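Local structure of 2'-deoxycytidine 5'-triphosphate deaminase (Agrobacterium tumefaciens, 2R9Q) at residues 109-122 / 289-301. The protein probably catalyses the hydrolytic deamination of dCTP to dUTP with release of ammonia. Residues are numbered along the deposited sequence; the frame is centred on the assembly and turned at random.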
loop_
_atom_site.group_PDB
_atom_site.type_symbol
_atom_site.label_atom_id
_atom_site.label_comp_id
_atom_site.label_asym_id
_atom_site.label_seq_id
_atom_site.Cartn_x
_atom_site.Cartn_y
_atom_site.Cartn_z
ATOM N N SER B 109 4.408 -9.763 33.211
ATOM C CA SER B 109 4.429 -9.174 31.871
ATOM C C SER B 109 4.194 -10.238 30.733
ATOM O O SER B 109 4.343 -11.418 30.940
ATOM C CB SER B 109 5.717 -8.364 31.682
ATOM O OG SER B 109 6.859 -9.179 31.596
ATOM N N ALA B 110 3.811 -9.773 29.547
ATOM C CA ALA B 110 3.528 -10.634 28.391
ATOM C C ALA B 110 4.356 -10.234 27.158
ATOM O O ALA B 110 4.716 -9.066 26.972
ATOM C CB ALA B 110 2.037 -10.640 28.078
ATOM N N ASN B 111 4.719 -11.243 26.374
ATOM C CA ASN B 111 5.428 -11.107 25.120
ATOM C C ASN B 111 4.921 -12.179 24.153
ATOM O O ASN B 111 4.425 -13.222 24.593
ATOM C CB ASN B 111 6.927 -11.277 25.325
ATOM C CG ASN B 111 7.620 -9.993 25.633
ATOM O OD1 ASN B 111 7.232 -8.925 25.142
ATOM N ND2 ASN B 111 8.675 -10.078 26.429
ATOM N N PRO B 112 4.991 -11.914 22.838
ATOM C CA PRO B 112 4.703 -12.973 21.882
ATOM C C PRO B 112 5.656 -14.139 21.965
ATOM O O PRO B 112 6.803 -13.959 22.280
ATOM C CB PRO B 112 4.823 -12.275 20.539
ATOM C CG PRO B 112 5.623 -11.055 20.812
ATOM C CD PRO B 112 5.280 -10.636 22.164
ATOM N N LYS B 113 5.160 -15.341 21.712
ATOM C CA LYS B 113 6.025 -16.478 21.468
ATOM C C LYS B 113 6.822 -16.208 20.229
ATOM O O LYS B 113 6.391 -15.447 19.355
ATOM C CB LYS B 113 5.216 -17.747 21.269
ATOM C CG LYS B 113 4.488 -18.210 22.507
ATOM C CD LYS B 113 3.387 -19.183 22.173
ATOM C CE LYS B 113 3.880 -20.434 21.487
ATOM N NZ LYS B 113 4.824 -21.155 22.374
ATOM N N SER B 114 7.998 -16.814 20.138
ATOM C CA SER B 114 8.902 -16.452 19.059
ATOM C C SER B 114 8.380 -16.870 17.705
ATOM O O SER B 114 8.602 -16.183 16.729
ATOM C CB SER B 114 10.318 -16.954 19.303
ATOM O OG SER B 114 10.318 -18.309 19.574
ATOM N N SER B 115 7.663 -17.982 17.660
ATOM C CA SER B 115 6.997 -18.420 16.443
ATOM C C SER B 115 5.896 -17.444 16.016
ATOM O O SER B 115 5.575 -17.358 14.842
ATOM C CB SER B 115 6.440 -19.817 16.617
ATOM O OG SER B 115 5.415 -19.839 17.582
ATOM N N THR B 116 5.339 -16.698 16.970
ATOM C CA THR B 116 4.352 -15.673 16.662
ATOM C C THR B 116 5.004 -14.563 15.875
ATOM O O THR B 116 4.433 -14.083 14.917
ATOM C CB THR B 116 3.629 -15.164 17.937
ATOM O OG1 THR B 116 2.953 -16.262 18.536
ATOM C CG2 THR B 116 2.577 -14.058 17.646
ATOM N N GLY B 117 6.213 -14.180 16.266
ATOM C CA GLY B 117 6.937 -13.161 15.567
ATOM C C GLY B 117 7.355 -13.574 14.172
ATOM O O GLY B 117 7.359 -12.753 13.267
ATOM N N ARG B 118 7.703 -14.851 13.990
ATOM C CA ARG B 118 8.116 -15.334 12.677
ATOM C C ARG B 118 6.985 -15.266 11.651
ATOM O O ARG B 118 7.246 -15.337 10.447
ATOM C CB ARG B 118 8.616 -16.772 12.711
ATOM C CG ARG B 118 9.617 -17.155 13.754
ATOM C CD ARG B 118 10.992 -16.556 13.613
ATOM N NE ARG B 118 11.700 -16.735 14.889
ATOM C CZ ARG B 118 12.490 -17.750 15.205
ATOM N NH1 ARG B 118 12.793 -18.690 14.329
ATOM N NH2 ARG B 118 13.010 -17.801 16.415
ATOM N N LEU B 119 5.740 -15.151 12.119
ATOM C CA LEU B 119 4.604 -15.041 11.254
ATOM C C LEU B 119 4.091 -13.621 11.214
ATOM O O LEU B 119 3.011 -13.388 10.680
ATOM C CB LEU B 119 3.483 -15.951 11.715
ATOM C CG LEU B 119 3.393 -17.411 11.279
ATOM C CD1 LEU B 119 4.733 -18.044 11.063
ATOM C CD2 LEU B 119 2.575 -18.189 12.314
ATOM N N ASP B 120 4.842 -12.699 11.807
ATOM C CA ASP B 120 4.542 -11.264 11.781
ATOM C C ASP B 120 3.133 -10.954 12.304
ATOM O O ASP B 120 2.410 -10.178 11.692
ATOM C CB ASP B 120 4.737 -10.746 10.340
ATOM C CG ASP B 120 4.952 -9.236 10.235
ATOM O OD1 ASP B 120 5.524 -8.559 11.133
ATOM O OD2 ASP B 120 4.566 -8.732 9.175
ATOM N N ILE B 121 2.752 -11.583 13.417
ATOM C CA ILE B 121 1.428 -11.377 14.022
ATOM C C ILE B 121 1.584 -10.404 15.177
ATOM O O ILE B 121 2.283 -10.688 16.119
ATOM C CB ILE B 121 0.737 -12.666 14.525
ATOM C CG1 ILE B 121 0.711 -13.740 13.422
ATOM C CG2 ILE B 121 -0.676 -12.331 15.053
ATOM C CD1 ILE B 121 0.491 -15.237 13.900
ATOM N N PHE B 122 0.969 -9.234 15.040
ATOM C CA PHE B 122 0.884 -8.248 16.107
ATOM C C PHE B 122 -0.071 -8.748 17.169
ATOM O O PHE B 122 -1.180 -9.159 16.868
ATOM C CB PHE B 122 0.460 -6.912 15.505
ATOM C CG PHE B 122 0.058 -5.875 16.477
ATOM C CD1 PHE B 122 0.907 -4.790 16.738
ATOM C CD2 PHE B 122 -1.174 -5.926 17.093
ATOM C CE1 PHE B 122 0.546 -3.823 17.610
ATOM C CE2 PHE B 122 -1.562 -4.925 17.976
ATOM C CZ PHE B 122 -0.682 -3.870 18.234
ATOM N N PHE B 289 14.895 1.826 12.446
ATOM C CA PHE B 289 14.451 0.458 12.351
ATOM C C PHE B 289 14.281 -0.095 13.767
ATOM O O PHE B 289 14.779 0.460 14.732
ATOM C CB PHE B 289 15.457 -0.385 11.555
ATOM C CG PHE B 289 16.755 -0.576 12.260
ATOM C CD1 PHE B 289 17.735 0.373 12.174
ATOM C CD2 PHE B 289 16.977 -1.692 13.061
ATOM C CE1 PHE B 289 18.925 0.215 12.848
ATOM C CE2 PHE B 289 18.152 -1.853 13.735
ATOM C CZ PHE B 289 19.137 -0.890 13.629
ATOM N N ARG B 290 13.581 -1.210 13.873
ATOM C CA ARG B 290 13.372 -1.857 15.156
ATOM C C ARG B 290 13.380 -3.387 15.069
ATOM O O ARG B 290 12.975 -3.976 14.051
ATOM C CB ARG B 290 12.051 -1.360 15.729
ATOM C CG ARG B 290 11.892 -1.695 17.184
ATOM C CD ARG B 290 10.852 -0.813 17.912
ATOM N NE ARG B 290 9.477 -1.036 17.440
ATOM C CZ ARG B 290 8.721 -2.103 17.730
ATOM N NH1 ARG B 290 9.194 -3.115 18.473
ATOM N NH2 ARG B 290 7.478 -2.164 17.250
ATOM N N VAL B 291 13.853 -4.034 16.139
ATOM C CA VAL B 291 13.501 -5.442 16.364
ATOM C C VAL B 291 12.037 -5.514 16.847
ATOM O O VAL B 291 11.666 -4.952 17.889
ATOM C CB VAL B 291 14.454 -6.164 17.335
ATOM C CG1 VAL B 291 13.834 -7.477 17.833
ATOM C CG2 VAL B 291 15.818 -6.428 16.645
ATOM N N HIS B 292 11.207 -6.172 16.044
ATOM C CA HIS B 292 9.825 -6.447 16.394
ATOM C C HIS B 292 9.702 -7.810 17.072
ATOM O O HIS B 292 10.542 -8.684 16.868
ATOM C CB HIS B 292 8.938 -6.366 15.150
ATOM C CG HIS B 292 8.657 -4.963 14.732
ATOM N ND1 HIS B 292 7.401 -4.401 14.802
ATOM C CD2 HIS B 292 9.490 -3.974 14.335
ATOM C CE1 HIS B 292 7.471 -3.136 14.433
ATOM N NE2 HIS B 292 8.724 -2.860 14.124
ATOM N N TYR B 293 8.646 -7.956 17.869
ATOM C CA TYR B 293 8.289 -9.210 18.559
ATOM C C TYR B 293 9.402 -9.733 19.489
ATOM O O TYR B 293 9.519 -10.927 19.710
ATOM C CB TYR B 293 7.864 -10.296 17.565
ATOM C CG TYR B 293 7.028 -9.751 16.454
ATOM C CD1 TYR B 293 5.785 -9.220 16.717
ATOM C CD2 TYR B 293 7.500 -9.709 15.148
ATOM C CE1 TYR B 293 4.998 -8.670 15.708
ATOM C CE2 TYR B 293 6.724 -9.165 14.134
ATOM C CZ TYR B 293 5.463 -8.649 14.421
ATOM O OH TYR B 293 4.657 -8.126 13.424
ATOM N N ALA B 294 10.189 -8.797 20.027
ATOM C CA ALA B 294 11.163 -9.101 21.081
ATOM C C ALA B 294 10.425 -9.903 22.138
ATOM O O ALA B 294 9.244 -9.666 22.418
ATOM C CB ALA B 294 11.789 -7.810 21.691
ATOM N N GLY B 295 11.102 -10.904 22.659
ATOM C CA GLY B 295 10.451 -11.832 23.541
ATOM C C GLY B 295 11.290 -12.298 24.696
ATOM O O GLY B 295 12.364 -11.751 25.021
ATOM N N PHE B 296 10.750 -13.325 25.328
ATOM C CA PHE B 296 11.383 -13.952 26.473
ATOM C C PHE B 296 12.383 -15.017 26.007
ATOM O O PHE B 296 12.146 -15.701 25.053
ATOM C CB PHE B 296 10.313 -14.548 27.386
ATOM C CG PHE B 296 9.435 -13.529 28.043
ATOM C CD1 PHE B 296 9.977 -12.388 28.645
ATOM C CD2 PHE B 296 8.057 -13.712 28.094
ATOM C CE1 PHE B 296 9.151 -11.472 29.292
ATOM C CE2 PHE B 296 7.234 -12.796 28.717
ATOM C CZ PHE B 296 7.780 -11.672 29.313
ATOM N N PHE B 297 13.529 -15.061 26.675
ATOM C CA PHE B 297 14.501 -16.139 26.587
ATOM C C PHE B 297 14.401 -16.961 27.860
ATOM O O PHE B 297 14.333 -16.414 28.952
ATOM C CB PHE B 297 15.909 -15.559 26.444
ATOM C CG PHE B 297 16.198 -15.045 25.087
ATOM C CD1 PHE B 297 17.129 -15.663 24.289
ATOM C CD2 PHE B 297 15.507 -13.951 24.578
ATOM C CE1 PHE B 297 17.383 -15.171 23.012
ATOM C CE2 PHE B 297 15.748 -13.485 23.324
ATOM C CZ PHE B 297 16.693 -14.080 22.543
ATOM N N ASP B 298 14.384 -18.273 27.713
ATOM C CA ASP B 298 14.295 -19.172 28.869
ATOM C C ASP B 298 15.659 -19.518 29.443
ATOM O O ASP B 298 16.629 -19.586 28.707
ATOM C CB ASP B 298 13.591 -20.489 28.501
ATOM C CG ASP B 298 12.067 -20.377 28.476
ATOM O OD1 ASP B 298 11.457 -19.822 29.453
ATOM O OD2 ASP B 298 11.499 -20.882 27.469
ATOM N N PRO B 299 15.712 -19.778 30.760
ATOM C CA PRO B 299 16.883 -20.410 31.365
ATOM C C PRO B 299 17.288 -21.617 30.568
ATOM O O PRO B 299 16.431 -22.412 30.202
ATOM C CB PRO B 299 16.389 -20.840 32.756
ATOM C CG PRO B 299 15.209 -20.038 33.036
ATOM C CD PRO B 299 14.670 -19.488 31.760
ATOM N N GLY B 300 18.571 -21.733 30.283
ATOM C CA GLY B 300 19.082 -22.841 29.464
ATOM C C GLY B 300 19.187 -22.552 27.969
ATOM O O GLY B 300 19.670 -23.400 27.219
ATOM N N PHE B 301 18.735 -21.374 27.515
ATOM C CA PHE B 301 18.877 -21.021 26.099
ATOM C C PHE B 301 20.366 -21.027 25.753
ATOM O O PHE B 301 21.197 -20.522 26.527
ATOM C CB PHE B 301 18.255 -19.644 25.752
ATOM C CG PHE B 301 18.473 -19.219 24.311
ATOM C CD1 PHE B 301 17.554 -19.543 23.328
ATOM C CD2 PHE B 301 19.613 -18.525 23.936
ATOM C CE1 PHE B 301 17.759 -19.157 21.998
ATOM C CE2 PHE B 301 19.817 -18.144 22.623
ATOM C CZ PHE B 301 18.891 -18.450 21.655
HETATM O O HOH W 1 9.208 -13.386 20.457
HETATM O O HOH W 2 8.296 -14.550 24.560
#
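Tyr293 lays its whole side chain along the short helix 114-118 and the turn that follows it. Its CB sits 3.6 Å from Gly117 CA and also meets Pro112 CG at 4.0 Å. Farther out, CG and CD2 both lie 3.5 Å from Gly117 CA; Gly117 has no side chain to stand between the tyrosine and the helix backbone. Across the ring from CD2, Tyr293 CE1 lies 3.4 Å from Ile121 O. The tip ends in a very short hydrogen bond, Tyr293 OH donating to Asp120 OD1 over 2.5 Å; OD1 lies in the plane of the ring, at its edge, while the carboxylate is turned 82° from it. Asp120 CG stands anti to the backbone N (chi1 -159°), which brings the carboxylate back toward the tyrosine, and OD2 is engaged separately by Arg318 and Thr152, so both carboxylate oxygens are held.

At the other end, Asn111 covers one face of the Phe296 ring, with CB 4.0 Å from the centroid in a CH-pi contact and ND2 near the rim, its hydrogen bond going to Glu278. Between the two clusters, a water donates to both Pro112 O and Tyr293 O, and another links Pro112 O to Phe296 N. The contact thus joins the N-terminal and C-terminal family regions: the end of strand 106-112, helix 114-118 and the start of strand 121-127 meet the connection between strands 289-292 and 296-297, the latter outermost, within this chain, in its sheet and paired with 275-281.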